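Local coordinates for putative metal resistance protein (Proteus mirabilis, PDB 6C29) that probably reduces protein disulfides as part of a membrane protein, its N-terminal periplasmic tandem immunoglobulin-fold domain priming the disulfide isomerase ScsC, at residues D101-N106 with D128-A133; R19-K24 with K31-V36; S63-I68 with L97-S102. All blocks are in the same frame, centred on the assembly; numbering follows the deposited sequence. Where two conformers were deposited one is given.

Interaction 1. Residues D101-N106 with D128-A133; sequences DSDNLN and DLNEPA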
ATOM      1  N   ASP A 101       7.400 -23.392   9.307  1.00 26.24           N
ATOM      2  CA  ASP A 101       7.720 -24.649   9.979  1.00 28.54           C
ATOM      3  C   ASP A 101       8.635 -24.450  11.196  1.00 27.78           C
ATOM      4  O   ASP A 101       8.877 -25.372  11.979  1.00 30.38           O
ATOM      5  CB  ASP A 101       8.317 -25.660   9.002  1.00 34.60           C
ATOM      6  CG  ASP A 101       9.540 -25.151   8.291  1.00 41.63           C
ATOM      7  OD1 ASP A 101      10.373 -24.463   8.926  1.00 46.71           O
ATOM      8  OD2 ASP A 101       9.655 -25.466   7.085  1.00 40.40           O
ATOM      9  N   SER A 102       9.082 -23.224  11.393  1.00 23.80           N
ATOM     10  CA  SER A 102      10.105 -22.913  12.378  1.00 25.65           C
ATOM     11  C   SER A 102       9.526 -22.079  13.503  1.00 27.34           C
ATOM     12  O   SER A 102       8.500 -21.419  13.342  1.00 30.21           O
ATOM     13  CB  SER A 102      11.236 -22.126  11.699  1.00 26.95           C
ATOM     14  OG  SER A 102      12.256 -21.802  12.637  1.00 28.47           O
ATOM     15  N   ASP A 103      10.194 -22.102  14.643  1.00 25.80           N
ATOM     16  CA  ASP A 103       9.779 -21.286  15.776  1.00 27.58           C
ATOM     17  C   ASP A 103      10.453 -19.914  15.649  1.00 25.42           C
ATOM     18  O   ASP A 103      10.211 -19.021  16.447  1.00 29.73           O
ATOM     19  CB  ASP A 103      10.141 -21.957  17.105  1.00 34.53           C
ATOM     20  CG  ASP A 103       9.371 -23.268  17.336  1.00 41.23           C
ATOM     21  OD1 ASP A 103       8.189 -23.350  16.936  1.00 43.41           O
ATOM     22  OD2 ASP A 103       9.941 -24.206  17.936  1.00 43.23           O
ATOM     23  N   ASN A 104      11.332 -19.785  14.663  1.00 20.71           N
ATOM     24  CA  ASN A 104      12.014 -18.539  14.392  1.00 21.80           C
ATOM     25  C   ASN A 104      11.666 -18.009  13.018  1.00 21.85           C
ATOM     26  O   ASN A 104      11.519 -18.759  12.044  1.00 23.52           O
ATOM     27  CB  ASN A 104      13.515 -18.757  14.518  1.00 26.06           C
ATOM     28  CG  ASN A 104      13.908 -19.169  15.917  1.00 34.77           C
ATOM     29  OD1 ASN A 104      14.037 -18.335  16.810  1.00 39.88           O
ATOM     30  ND2 ASN A 104      14.075 -20.475  16.119  1.00 36.66           N
ATOM     31  N   LEU A 105      11.526 -16.702  12.945  1.00 19.95           N
ATOM     32  CA  LEU A 105      11.258 -16.054  11.693  1.00 22.49           C
ATOM     33  C   LEU A 105      12.277 -14.946  11.540  1.00 22.97           C
ATOM     34  O   LEU A 105      12.390 -14.068  12.389  1.00 27.17           O
ATOM     35  CB  LEU A 105       9.819 -15.556  11.670  1.00 26.67           C
ATOM     36  CG  LEU A 105       9.283 -15.033  10.349  1.00 30.93           C
ATOM     37  CD1 LEU A 105       9.382 -16.047   9.251  1.00 26.87           C
ATOM     38  CD2 LEU A 105       7.850 -14.644  10.575  1.00 36.47           C
ATOM     39  N   ASN A 106      13.049 -15.039  10.470  1.00 17.79           N
ATOM     40  CA  ASN A 106      14.089 -14.091  10.171  1.00 18.25           C
ATOM     41  C   ASN A 106      13.839 -13.540   8.815  1.00 19.65           C
ATOM     42  O   ASN A 106      13.561 -14.299   7.888  1.00 22.62           O
ATOM     43  CB  ASN A 106      15.466 -14.744  10.227  1.00 24.86           C
ATOM     44  CG  ASN A 106      15.667 -15.523  11.491  1.00 32.06           C
ATOM     45  OD1 ASN A 106      15.476 -16.742  11.534  1.00 33.29           O
ATOM     46  ND2 ASN A 106      15.995 -14.813  12.552  1.00 32.92           N
ATOM     47  N   ASP A 128      11.298 -14.426  17.553  1.00 21.64           N
ATOM     48  CA  ASP A 128      11.236 -15.710  18.242  1.00 23.71           C
ATOM     49  C   ASP A 128       9.780 -16.034  18.533  1.00 22.47           C
ATOM     50  O   ASP A 128       9.186 -15.481  19.446  1.00 22.74           O
ATOM     51  CB  ASP A 128      12.070 -15.672  19.525  1.00 31.18           C
ATOM     52  CG  ASP A 128      12.112 -17.027  20.257  1.00 40.17           C
ATOM     53  OD1 ASP A 128      11.400 -17.974  19.853  1.00 34.47           O
ATOM     54  OD2 ASP A 128      12.866 -17.139  21.255  1.00 47.49           O
ATOM     55  N   LEU A 129       9.201 -16.917  17.727  1.00 21.65           N
ATOM     56  CA  LEU A 129       7.773 -17.174  17.800  1.00 20.74           C
ATOM     57  C   LEU A 129       7.390 -18.099  18.965  1.00 22.45           C
ATOM     58  O   LEU A 129       6.206 -18.356  19.183  1.00 26.92           O
ATOM     59  CB  LEU A 129       7.291 -17.763  16.477  1.00 21.21           C
ATOM     60  CG  LEU A 129       7.538 -16.898  15.239  1.00 22.64           C
ATOM     61  CD1 LEU A 129       7.094 -17.575  13.957  1.00 23.26           C
ATOM     62  CD2 LEU A 129       6.815 -15.594  15.386  1.00 24.51           C
ATOM     63  N   ASN A 130       8.372 -18.528  19.752  1.00 21.88           N
ATOM     64  CA  ASN A 130       8.091 -19.273  20.977  1.00 26.66           C
ATOM     65  C   ASN A 130       7.812 -18.343  22.141  1.00 28.28           C
ATOM     66  O   ASN A 130       7.400 -18.789  23.211  1.00 31.94           O
ATOM     67  CB  ASN A 130       9.266 -20.181  21.345  1.00 34.84           C
ATOM     68  CG  ASN A 130       9.284 -21.470  20.558  1.00 46.52           C
ATOM     69  OD1 ASN A 130       8.239 -21.970  20.133  1.00 50.59           O
ATOM     70  ND2 ASN A 130      10.479 -22.023  20.361  1.00 48.66           N
ATOM     71  N   GLU A 131       8.112 -17.061  21.943  1.00 26.78           N
ATOM     72  CA  GLU A 131       7.787 -16.031  22.911  1.00 31.25           C
ATOM     73  C   GLU A 131       6.393 -15.474  22.587  1.00 31.18           C
ATOM     74  O   GLU A 131       5.991 -15.414  21.420  1.00 27.69           O
ATOM     75  CB  GLU A 131       8.836 -14.923  22.890  1.00 36.03           C
ATOM     76  CG  GLU A 131      10.263 -15.375  23.188  1.00 48.47           C
ATOM     77  CD  GLU A 131      10.482 -15.776  24.640  1.00 64.35           C
ATOM     78  OE1 GLU A 131       9.538 -15.662  25.450  1.00 71.17           O
ATOM     79  OE2 GLU A 131      11.612 -16.200  24.975  1.00 68.32           O
ATOM     80  N   PRO A 132       5.656 -15.078  23.621  1.00 31.67           N
ATOM     81  CA  PRO A 132       4.315 -14.530  23.429  1.00 32.81           C
ATOM     82  C   PRO A 132       4.335 -13.178  22.731  1.00 30.57           C
ATOM     83  O   PRO A 132       5.276 -12.400  22.899  1.00 26.53           O
ATOM     84  CB  PRO A 132       3.778 -14.402  24.857  1.00 35.56           C
ATOM     85  CG  PRO A 132       5.003 -14.276  25.709  1.00 34.52           C
ATOM     86  CD  PRO A 132       6.040 -15.125  25.039  1.00 31.15           C
ATOM     87  N   ALA A 133       3.331 -12.946  21.901  1.00 31.82           N
ATOM     88  CA  ALA A 133       3.119 -11.634  21.320  1.00 32.74           C
ATOM     89  C   ALA A 133       2.955 -10.627  22.454  1.00 28.39           C
ATOM     90  O   ALA A 133       2.509 -10.986  23.542  1.00 28.15           O
ATOM     91  CB  ALA A 133       1.898 -11.629  20.421  1.00 34.71           C
TER
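N104 and D128 form an antiparallel non-hydrogen-bonded pair, CA to CA 4.8 Å, and just beyond it L129 N donates to D103 O at 2.7 Å. Segment 101-106 is entering its strand here while segment 128-133 is leaving its own. That exit is a type I beta turn from D128 to E131, and D128 reinforces it as an Asx turn: with D128 CG anti to the backbone N (chi1 -177°), OD1 accepts from N130 N at 3.1 Å, met from above the carboxylate plane. In segment 101-106 S102 makes the matching ST turn, its OG accepting from N104 N at 3.0 Å. Side chains of the bridged pair share one face and point the same way; N104 OD1 and D128 OD1, both acceptors, are 4.0 Å apart. D103 and N130 meet obliquely, their carboxylate and amide planes 54° apart. N130 ND2 reaches D103 OD2 at 3.3 Å, a weak hydrogen bond, and lies equally close, 3.3 Å, to D103 CB, so the amide rests against the root of the acid as well as its tip. A separate apolar contact brings L129 CD1 within 4.1 Å of L105 CB, on the buried side. D103 OD1 has a long, weak ion pair with K24, whose amine is also hydrogen-bonded to S102 O. Turn and strand start thus meet at one end of the three-stranded sheet 57-60, 104-114, 118-128, where L129 packs on strand 16-24 and L105 on strand 30-38.

Interaction 2. Residues R19-K24 with K31-V36; sequences RATADK and KILLEV
R19 starts the antiparallel pairing of strand 19-24 with strand 31-36 by exchanging two backbone hydrogen bonds with E35: R19 N to E35 O at 3.0 Å, and E35 N to R19 O at 2.8 Å. Its side chain runs extended alongside that of E35, both pointing the same way, and a salt bridge of 2.9 Å joins R19 NH1 to E35 OE2; R19 NE has a second salt bridge, to D4. The bond to E35 uses the syn lone pair of the carboxylate oxygen, yet that oxygen stands 31° out of the guanidinium plane and the two flat groups are turned 63° apart, so one oxygen grips, not a planar pair. E35 OE2 also lies 3.4 Å from R19 CD. A20 then forms a non-hydrogen-bonded pair with L34, where A20 CA makes a CH...O contact of 3.2 Å with L33 O. T21 and L33 exchange backbone bonds in both directions. T21 OG1 sits between its own backbone N and carbonyl carbon (chi1 54°), 2.9 Å from water 1, which is also in hydrogen-bonding reach of L33 O and E35 OE2, with more acceptors about it than protons. T21 CG2 lies over one face of the R19 guanidinium, offset toward the rim. A22 turns back to the A20 side and sets its CB 3.9 Å from I32 CG1. D23 closes the register by a reciprocal pair of backbone bonds with K31, whose amine forms a salt bridge with E138 and a cation-pi contact with Y141. The two strands form a beta hairpin: T21 and L33 face helix 137-145, I32 and L34 pack on strand 104-114, and strand 30-38 continues the sheet to strand 90-97.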
ATOM      1  N   ARG A  19       9.849  -1.516  13.764  1.00  9.49           N
ATOM      2  CA  ARG A  19       9.616  -2.518  14.792  1.00  9.64           C
ATOM      3  C   ARG A  19       8.693  -3.572  14.243  1.00 11.17           C
ATOM      4  O   ARG A  19       7.692  -3.222  13.641  1.00 10.47           O
ATOM      5  CB  ARG A  19       8.981  -1.889  16.031  1.00 10.77           C
ATOM      6  CG  ARG A  19       8.571  -2.916  17.119  1.00 14.90           C
ATOM      7  CD  ARG A  19       8.043  -2.195  18.377  1.00 17.13           C
ATOM      8  NE  ARG A  19       7.558  -3.098  19.429  1.00 21.24           N
ATOM      9  CZ  ARG A  19       6.315  -3.111  19.923  1.00 26.39           C
ATOM     10  NH1 ARG A  19       5.365  -2.306  19.444  1.00 29.15           N
ATOM     11  NH2 ARG A  19       6.015  -3.948  20.914  1.00 23.74           N
ATOM     12  N   ALA A  20       9.009  -4.848  14.467  1.00  9.89           N
ATOM     13  CA  ALA A  20       8.125  -5.930  14.108  1.00 11.09           C
ATOM     14  C   ALA A  20       7.756  -6.749  15.328  1.00 12.72           C
ATOM     15  O   ALA A  20       8.603  -7.004  16.195  1.00 12.20           O
ATOM     16  CB  ALA A  20       8.744  -6.807  13.062  1.00 12.92           C
ATOM     17  N   THR A  21       6.493  -7.140  15.389  1.00 13.68           N
ATOM     18  CA  THR A  21       5.968  -8.009  16.432  1.00 14.77           C
ATOM     19  C   THR A  21       5.143  -9.097  15.765  1.00 15.02           C
ATOM     20  O   THR A  21       4.701  -8.924  14.634  1.00 13.92           O
ATOM     21  CB  THR A  21       5.105  -7.254  17.420  1.00 16.14           C
ATOM     22  OG1 THR A  21       4.072  -6.550  16.718  1.00 16.92           O
ATOM     23  CG2 THR A  21       5.964  -6.287  18.230  1.00 15.29           C
ATOM     24  N   ALA A  22       4.974 -10.225  16.426  1.00 14.42           N
ATOM     25  CA  ALA A  22       4.317 -11.337  15.780  1.00 14.84           C
ATOM     26  C   ALA A  22       3.668 -12.296  16.744  1.00 16.01           C
ATOM     27  O   ALA A  22       4.020 -12.352  17.911  1.00 17.16           O
ATOM     28  CB  ALA A  22       5.319 -12.090  14.910  1.00 18.11           C
ATOM     29  N   ASP A  23       2.704 -13.036  16.212  1.00 17.05           N
ATOM     30  CA  ASP A  23       1.992 -14.079  16.941  1.00 20.20           C
ATOM     31  C   ASP A  23       1.829 -15.280  16.028  1.00 22.14           C
ATOM     32  O   ASP A  23       1.439 -15.132  14.882  1.00 22.53           O
ATOM     33  CB  ASP A  23       0.642 -13.553  17.397  1.00 28.10           C
ATOM     34  CG  ASP A  23      -0.058 -14.484  18.359  1.00 42.26           C
ATOM     35  OD1 ASP A  23       0.562 -15.476  18.789  1.00 45.38           O
ATOM     36  OD2 ASP A  23      -1.232 -14.214  18.684  1.00 51.02           O
ATOM     37  N   LYS A  24       2.168 -16.472  16.525  1.00 23.52           N
ATOM     38  CA  LYS A  24       1.977 -17.684  15.758  1.00 27.55           C
ATOM     39  C   LYS A  24       0.869 -18.470  16.413  1.00 28.00           C
ATOM     40  O   LYS A  24       0.902 -18.727  17.614  1.00 30.87           O
ATOM     41  CB  LYS A  24       3.267 -18.516  15.654  1.00 31.02           C
ATOM     42  CG  LYS A  24       3.093 -19.748  14.766  1.00 37.68           C
ATOM     43  CD  LYS A  24       4.414 -20.383  14.317  1.00 42.89           C
ATOM     44  CE  LYS A  24       4.917 -21.465  15.212  1.00 49.93           C
ATOM     45  NZ  LYS A  24       6.003 -22.203  14.495  1.00 53.48           N
ATOM     46  N   LYS A  31       0.892 -13.932  12.259  1.00 15.31           N
ATOM     47  CA  LYS A  31       0.504 -12.543  12.053  1.00 13.27           C
ATOM     48  C   LYS A  31       1.682 -11.688  12.496  1.00 12.88           C
ATOM     49  O   LYS A  31       2.251 -11.921  13.571  1.00 13.61           O
ATOM     50  CB  LYS A  31      -0.747 -12.202  12.862  1.00 16.70           C
ATOM     51  CG  LYS A  31      -1.998 -12.854  12.320  1.00 20.94           C
ATOM     52  CD  LYS A  31      -3.197 -12.718  13.259  1.00 24.24           C
ATOM     53  CE  LYS A  31      -3.616 -11.296  13.537  1.00 25.02           C
ATOM     54  NZ  LYS A  31      -4.835 -11.342  14.385  1.00 26.32           N
ATOM     55  N   ILE A  32       2.042 -10.721  11.656  1.00 13.27           N
ATOM     56  CA  ILE A  32       3.160  -9.817  11.890  1.00 13.22           C
ATOM     57  C   ILE A  32       2.667  -8.383  11.730  1.00 13.53           C
ATOM     58  O   ILE A  32       1.935  -8.076  10.784  1.00 14.34           O
ATOM     59  CB  ILE A  32       4.284 -10.105  10.898  1.00 14.81           C
ATOM     60  CG1 ILE A  32       4.800 -11.527  11.108  1.00 17.97           C
ATOM     61  CG2 ILE A  32       5.412  -9.130  11.040  1.00 18.42           C
ATOM     62  CD1 ILE A  32       5.297 -12.111   9.856  1.00 27.46           C
ATOM     63  N   LEU A  33       3.079  -7.502  12.631  1.00 12.80           N
ATOM     64  CA  LEU A  33       2.872  -6.081  12.474  1.00 13.36           C
ATOM     65  C   LEU A  33       4.196  -5.432  12.273  1.00 12.37           C
ATOM     66  O   LEU A  33       5.075  -5.564  13.115  1.00 12.99           O
ATOM     67  CB  LEU A  33       2.202  -5.452  13.695  1.00 15.17           C
ATOM     68  CG  LEU A  33       0.711  -5.689  13.819  1.00 18.13           C
ATOM     69  CD1 LEU A  33       0.221  -5.204  15.163  1.00 20.96           C
ATOM     70  CD2 LEU A  33      -0.038  -4.946  12.702  1.00 15.45           C
ATOM     71  N   LEU A  34       4.351  -4.726  11.176  1.00 10.96           N
ATOM     72  CA  LEU A  34       5.561  -3.982  10.879  1.00 11.59           C
ATOM     73  C   LEU A  34       5.277  -2.499  11.042  1.00 11.27           C
ATOM     74  O   LEU A  34       4.576  -1.917  10.232  1.00 12.82           O
ATOM     75  CB  LEU A  34       6.045  -4.269   9.472  1.00 12.28           C
ATOM     76  CG  LEU A  34       7.243  -3.469   9.049  1.00 14.84           C
ATOM     77  CD1 LEU A  34       8.451  -3.850   9.897  1.00 17.18           C
ATOM     78  CD2 LEU A  34       7.521  -3.711   7.572  1.00 17.47           C
ATOM     79  N   GLU A  35       5.805  -1.874  12.088  1.00 10.72           N
ATOM     80  CA  GLU A  35       5.623  -0.458  12.344  1.00  9.97           C
ATOM     81  C   GLU A  35       6.807   0.310  11.766  1.00  9.68           C
ATOM     82  O   GLU A  35       7.962  -0.095  11.943  1.00 12.75           O
ATOM     83  CB  GLU A  35       5.547  -0.166  13.845  1.00 11.38           C
ATOM     84  CG  GLU A  35       4.411  -0.863  14.562  1.00 14.55           C
ATOM     85  CD  GLU A  35       4.560  -0.756  16.077  1.00 19.25           C
ATOM     86  OE1 GLU A  35       4.138   0.280  16.664  1.00 21.37           O
ATOM     87  OE2 GLU A  35       5.178  -1.666  16.673  1.00 20.19           O
ATOM     88  N   VAL A  36       6.513   1.408  11.084  1.00  9.42           N
ATOM     89  CA  VAL A  36       7.514   2.293  10.534  1.00  9.81           C
ATOM     90  C   VAL A  36       7.248   3.700  11.004  1.00 11.03           C
ATOM     91  O   VAL A  36       6.162   4.226  10.777  1.00 13.52           O
ATOM     92  CB  VAL A  36       7.520   2.254   9.024  1.00 11.70           C
ATOM     93  CG1 VAL A  36       8.557   3.184   8.480  1.00 13.39           C
ATOM     94  CG2 VAL A  36       7.769   0.836   8.521  1.00 12.30           C
TER
HETATM   95  O   HOH W   1       5.188  -4.083  15.719  1.00 16.81           O

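Interaction 3. Residues S63-I68 with L97-S102; sequences SVSDMI and LKSVDS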
ATOM      1  N   SER A  63      11.297 -20.552   4.285  1.00 41.27           N
ATOM      2  CA  SER A  63      10.288 -20.702   3.256  1.00 47.02           C
ATOM      3  C   SER A  63       8.960 -20.438   3.924  1.00 46.49           C
ATOM      4  O   SER A  63       8.648 -21.001   4.977  1.00 49.78           O
ATOM      5  CB  SER A  63      10.336 -22.080   2.608  1.00 56.11           C
ATOM      6  OG  SER A  63      11.591 -22.263   1.977  1.00 61.88           O
ATOM      7  N   VAL A  64       8.200 -19.536   3.323  1.00 41.66           N
ATOM      8  CA  VAL A  64       6.871 -19.206   3.789  1.00 41.77           C
ATOM      9  C   VAL A  64       6.019 -19.403   2.567  1.00 47.10           C
ATOM     10  O   VAL A  64       6.551 -19.439   1.457  1.00 44.47           O
ATOM     11  CB  VAL A  64       6.766 -17.755   4.348  1.00 40.42           C
ATOM     12  CG1 VAL A  64       7.764 -17.558   5.477  1.00 39.38           C
ATOM     13  CG2 VAL A  64       6.997 -16.726   3.249  1.00 38.35           C
ATOM     14  N   SER A  65       4.712 -19.492   2.738  1.00 57.07           N
ATOM     15  CA  SER A  65       3.880 -19.792   1.596  1.00 68.13           C
ATOM     16  C   SER A  65       3.017 -18.592   1.236  1.00 70.85           C
ATOM     17  O   SER A  65       3.526 -17.611   0.693  1.00 71.73           O
ATOM     18  CB  SER A  65       3.027 -21.036   1.893  1.00 71.99           C
ATOM     19  OG  SER A  65       2.169 -20.822   2.999  1.00 72.35           O
ATOM     20  N   ASP A  66       1.731 -18.648   1.542  1.00 70.21           N
ATOM     21  CA  ASP A  66       0.841 -17.555   1.193  1.00 67.79           C
ATOM     22  C   ASP A  66       1.065 -16.283   2.011  1.00 52.52           C
ATOM     23  O   ASP A  66       0.252 -15.984   2.894  1.00 50.16           O
ATOM     24  CB  ASP A  66      -0.613 -18.008   1.343  1.00 78.08           C
ATOM     25  CG  ASP A  66      -0.934 -19.227   0.500  1.00 86.95           C
ATOM     26  OD1 ASP A  66      -0.740 -20.355   0.999  1.00 89.80           O
ATOM     27  OD2 ASP A  66      -1.372 -19.061  -0.659  1.00 90.44           O
HETATM   28  N   MSE A  67       2.135 -15.529   1.741  1.00 37.63           N
HETATM   29  CA  MSE A  67       2.311 -14.235   2.416  0.59 31.17           C
HETATM   30  C   MSE A  67       1.269 -13.265   1.886  1.00 26.35           C
HETATM   31  O   MSE A  67       1.088 -13.136   0.673  1.00 26.72           O
HETATM   32  CB  MSE A  67       3.708 -13.617   2.222  0.59 32.14           C
HETATM   33  CG  MSE A  67       3.720 -12.060   2.464  0.59 52.61           C
HETATM   34 SE   MSE A  67       5.318 -11.214   3.260  0.59 82.91          SE
HETATM   35  CE  MSE A  67       6.200 -10.596   1.637  0.59 25.68           C
ATOM     36  N   ILE A  68       0.572 -12.617   2.811  1.00 22.78           N
ATOM     37  CA  ILE A  68      -0.335 -11.513   2.505  1.00 20.96           C
ATOM     38  C   ILE A  68       0.212 -10.260   3.184  1.00 17.90           C
ATOM     39  O   ILE A  68       0.406 -10.233   4.392  1.00 17.03           O
ATOM     40  CB  ILE A  68      -1.776 -11.757   3.001  1.00 27.94           C
ATOM     41  CG1 ILE A  68      -2.362 -13.027   2.382  1.00 37.27           C
ATOM     42  CG2 ILE A  68      -2.654 -10.557   2.668  1.00 28.56           C
ATOM     43  CD1 ILE A  68      -3.621 -13.526   3.092  1.00 43.05           C
ATOM     44  N   LEU A  97       1.396 -14.787   7.294  1.00 20.27           N
ATOM     45  CA  LEU A  97       2.198 -15.858   6.703  1.00 22.00           C
ATOM     46  C   LEU A  97       1.590 -17.191   7.111  1.00 20.71           C
ATOM     47  O   LEU A  97       1.050 -17.316   8.207  1.00 22.65           O
ATOM     48  CB  LEU A  97       3.665 -15.861   7.171  1.00 25.27           C
ATOM     49  CG  LEU A  97       4.527 -14.626   7.048  1.00 28.95           C
ATOM     50  CD1 LEU A  97       5.880 -14.955   7.618  1.00 34.73           C
ATOM     51  CD2 LEU A  97       4.667 -14.184   5.610  1.00 31.86           C
ATOM     52  N   LYS A  98       1.618 -18.146   6.190  1.00 27.05           N
ATOM     53  CA  LYS A  98       1.209 -19.533   6.470  1.00 37.53           C
ATOM     54  C   LYS A  98       2.376 -20.504   6.314  1.00 43.23           C
ATOM     55  O   LYS A  98       3.392 -20.183   5.698  1.00 41.14           O
ATOM     56  CB  LYS A  98       0.032 -19.944   5.590  1.00 45.43           C
ATOM     57  CG  LYS A  98      -1.249 -19.209   5.934  1.00 54.30           C
ATOM     58  CD  LYS A  98      -2.386 -19.690   5.078  1.00 61.33           C
ATOM     59  CE  LYS A  98      -3.678 -18.970   5.414  1.00 66.93           C
ATOM     60  NZ  LYS A  98      -4.725 -19.353   4.436  1.00 69.70           N
ATOM     61  N   SER A  99       2.253 -21.652   6.968  1.00 52.12           N
ATOM     62  CA  SER A  99       3.234 -22.728   6.855  1.00 54.41           C
ATOM     63  C   SER A  99       4.640 -22.301   7.225  1.00 47.81           C
ATOM     64  O   SER A  99       5.604 -22.581   6.497  1.00 51.51           O
ATOM     65  CB  SER A  99       3.247 -23.262   5.417  1.00 57.54           C
ATOM     66  OG  SER A  99       1.941 -23.586   4.984  1.00 58.73           O
ATOM     67  N   VAL A 100       4.760 -21.644   8.373  1.00 34.46           N
ATOM     68  CA  VAL A 100       6.063 -21.394   8.945  1.00 26.91           C
ATOM     69  C   VAL A 100       6.409 -22.628   9.752  1.00 26.51           C
ATOM     70  O   VAL A 100       5.744 -22.913  10.744  1.00 29.40           O
ATOM     71  CB  VAL A 100       6.075 -20.145   9.836  1.00 28.06           C
ATOM     72  CG1 VAL A 100       7.428 -19.953  10.521  1.00 29.90           C
ATOM     73  CG2 VAL A 100       5.710 -18.916   9.012  1.00 31.98           C
ATOM     74  N   ASP A 101       7.400 -23.392   9.307  1.00 26.24           N
ATOM     75  CA  ASP A 101       7.720 -24.649   9.979  1.00 28.54           C
ATOM     76  C   ASP A 101       8.635 -24.450  11.196  1.00 27.78           C
ATOM     77  O   ASP A 101       8.877 -25.372  11.979  1.00 30.38           O
ATOM     78  CB  ASP A 101       8.317 -25.660   9.002  1.00 34.60           C
ATOM     79  CG  ASP A 101       9.540 -25.151   8.291  1.00 41.63           C
ATOM     80  OD1 ASP A 101      10.373 -24.463   8.926  1.00 46.71           O
ATOM     81  OD2 ASP A 101       9.655 -25.466   7.085  1.00 40.40           O
ATOM     82  N   SER A 102       9.082 -23.224  11.393  1.00 23.80           N
ATOM     83  CA  SER A 102      10.105 -22.913  12.378  1.00 25.65           C
ATOM     84  C   SER A 102       9.526 -22.079  13.503  1.00 27.34           C
ATOM     85  O   SER A 102       8.500 -21.419  13.342  1.00 30.21           O
ATOM     86  CB  SER A 102      11.236 -22.126  11.699  1.00 26.95           C
ATOM     87  OG  SER A 102      12.256 -21.802  12.637  1.00 28.47           O
TER
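S65 turns two polar groups on one acceptor, K98 O, although neither segment is in a regular strand at this point. S65 N donates to K98 O at 3.3 Å, a weak bond, and S65 OG lies 3.0 Å from the same oxygen. The first torsion explains the convergence: at chi1 61°, OG lies between its own backbone N and carbonyl carbon, close to the N-H that already faces K98. The hydroxyl bond is weak and its proton is not settled, because S99 OG is 3.4 Å from S65 OG and could serve as acceptor or as donor. S99 has a left-handed backbone (phi 57°, psi 49°), and the segment bends there, just past K98. Segment 63-68 bends too, into an inverse gamma turn centred on D66, itself poorly ordered, and closed by M67 N to S65 O at 2.7 Å. The remaining support is apolar and gathers on the buried L97. Its CD1 touches V64 CG1 at 3.9 Å, with the two side chains crossing at a slant. CD2 meets chiefly M67, a selenomethionine, at 3.6 Å from its CB, and more distantly V64; in the conformer given, one of two, the M67 side chain runs alongside L97. V64 CG1 additionally approaches V100 CG2, at 4.3 Å. The polar bonds, all of them weak, lie among exposed residues, and the buried leucine lies on the inner side. Where the bends end, I68 is joined by backbone hydrogen bonds to E96, pairing strand 68-69 with strand 90-97. L97 packs on W60 of strand 57-60 and on I32, and V100 on V30, so the two loops pack against residues of both sheets at this edge of the domain.

Overall arrangement
All three contacts lie in the same DsbD-like N-terminal region of the chain, with centres 11 to 14 Å apart. Interaction 2, the hairpin 19-24 with 31-36, is completed first; interaction 3 opens next, and interaction 1 begins where 97-102 ends, sharing D101 and S102 with it. Interaction 2 belongs to the four-stranded sheet, interaction 1 to the end of the three-stranded one, and interaction 3 to loops running between them. I32 CD1, L97 CD1 and L105 CD2, one from each contact, pack together between the sheets, as expected of the immunoglobulin-like sandwich on which this redox partner domain is built.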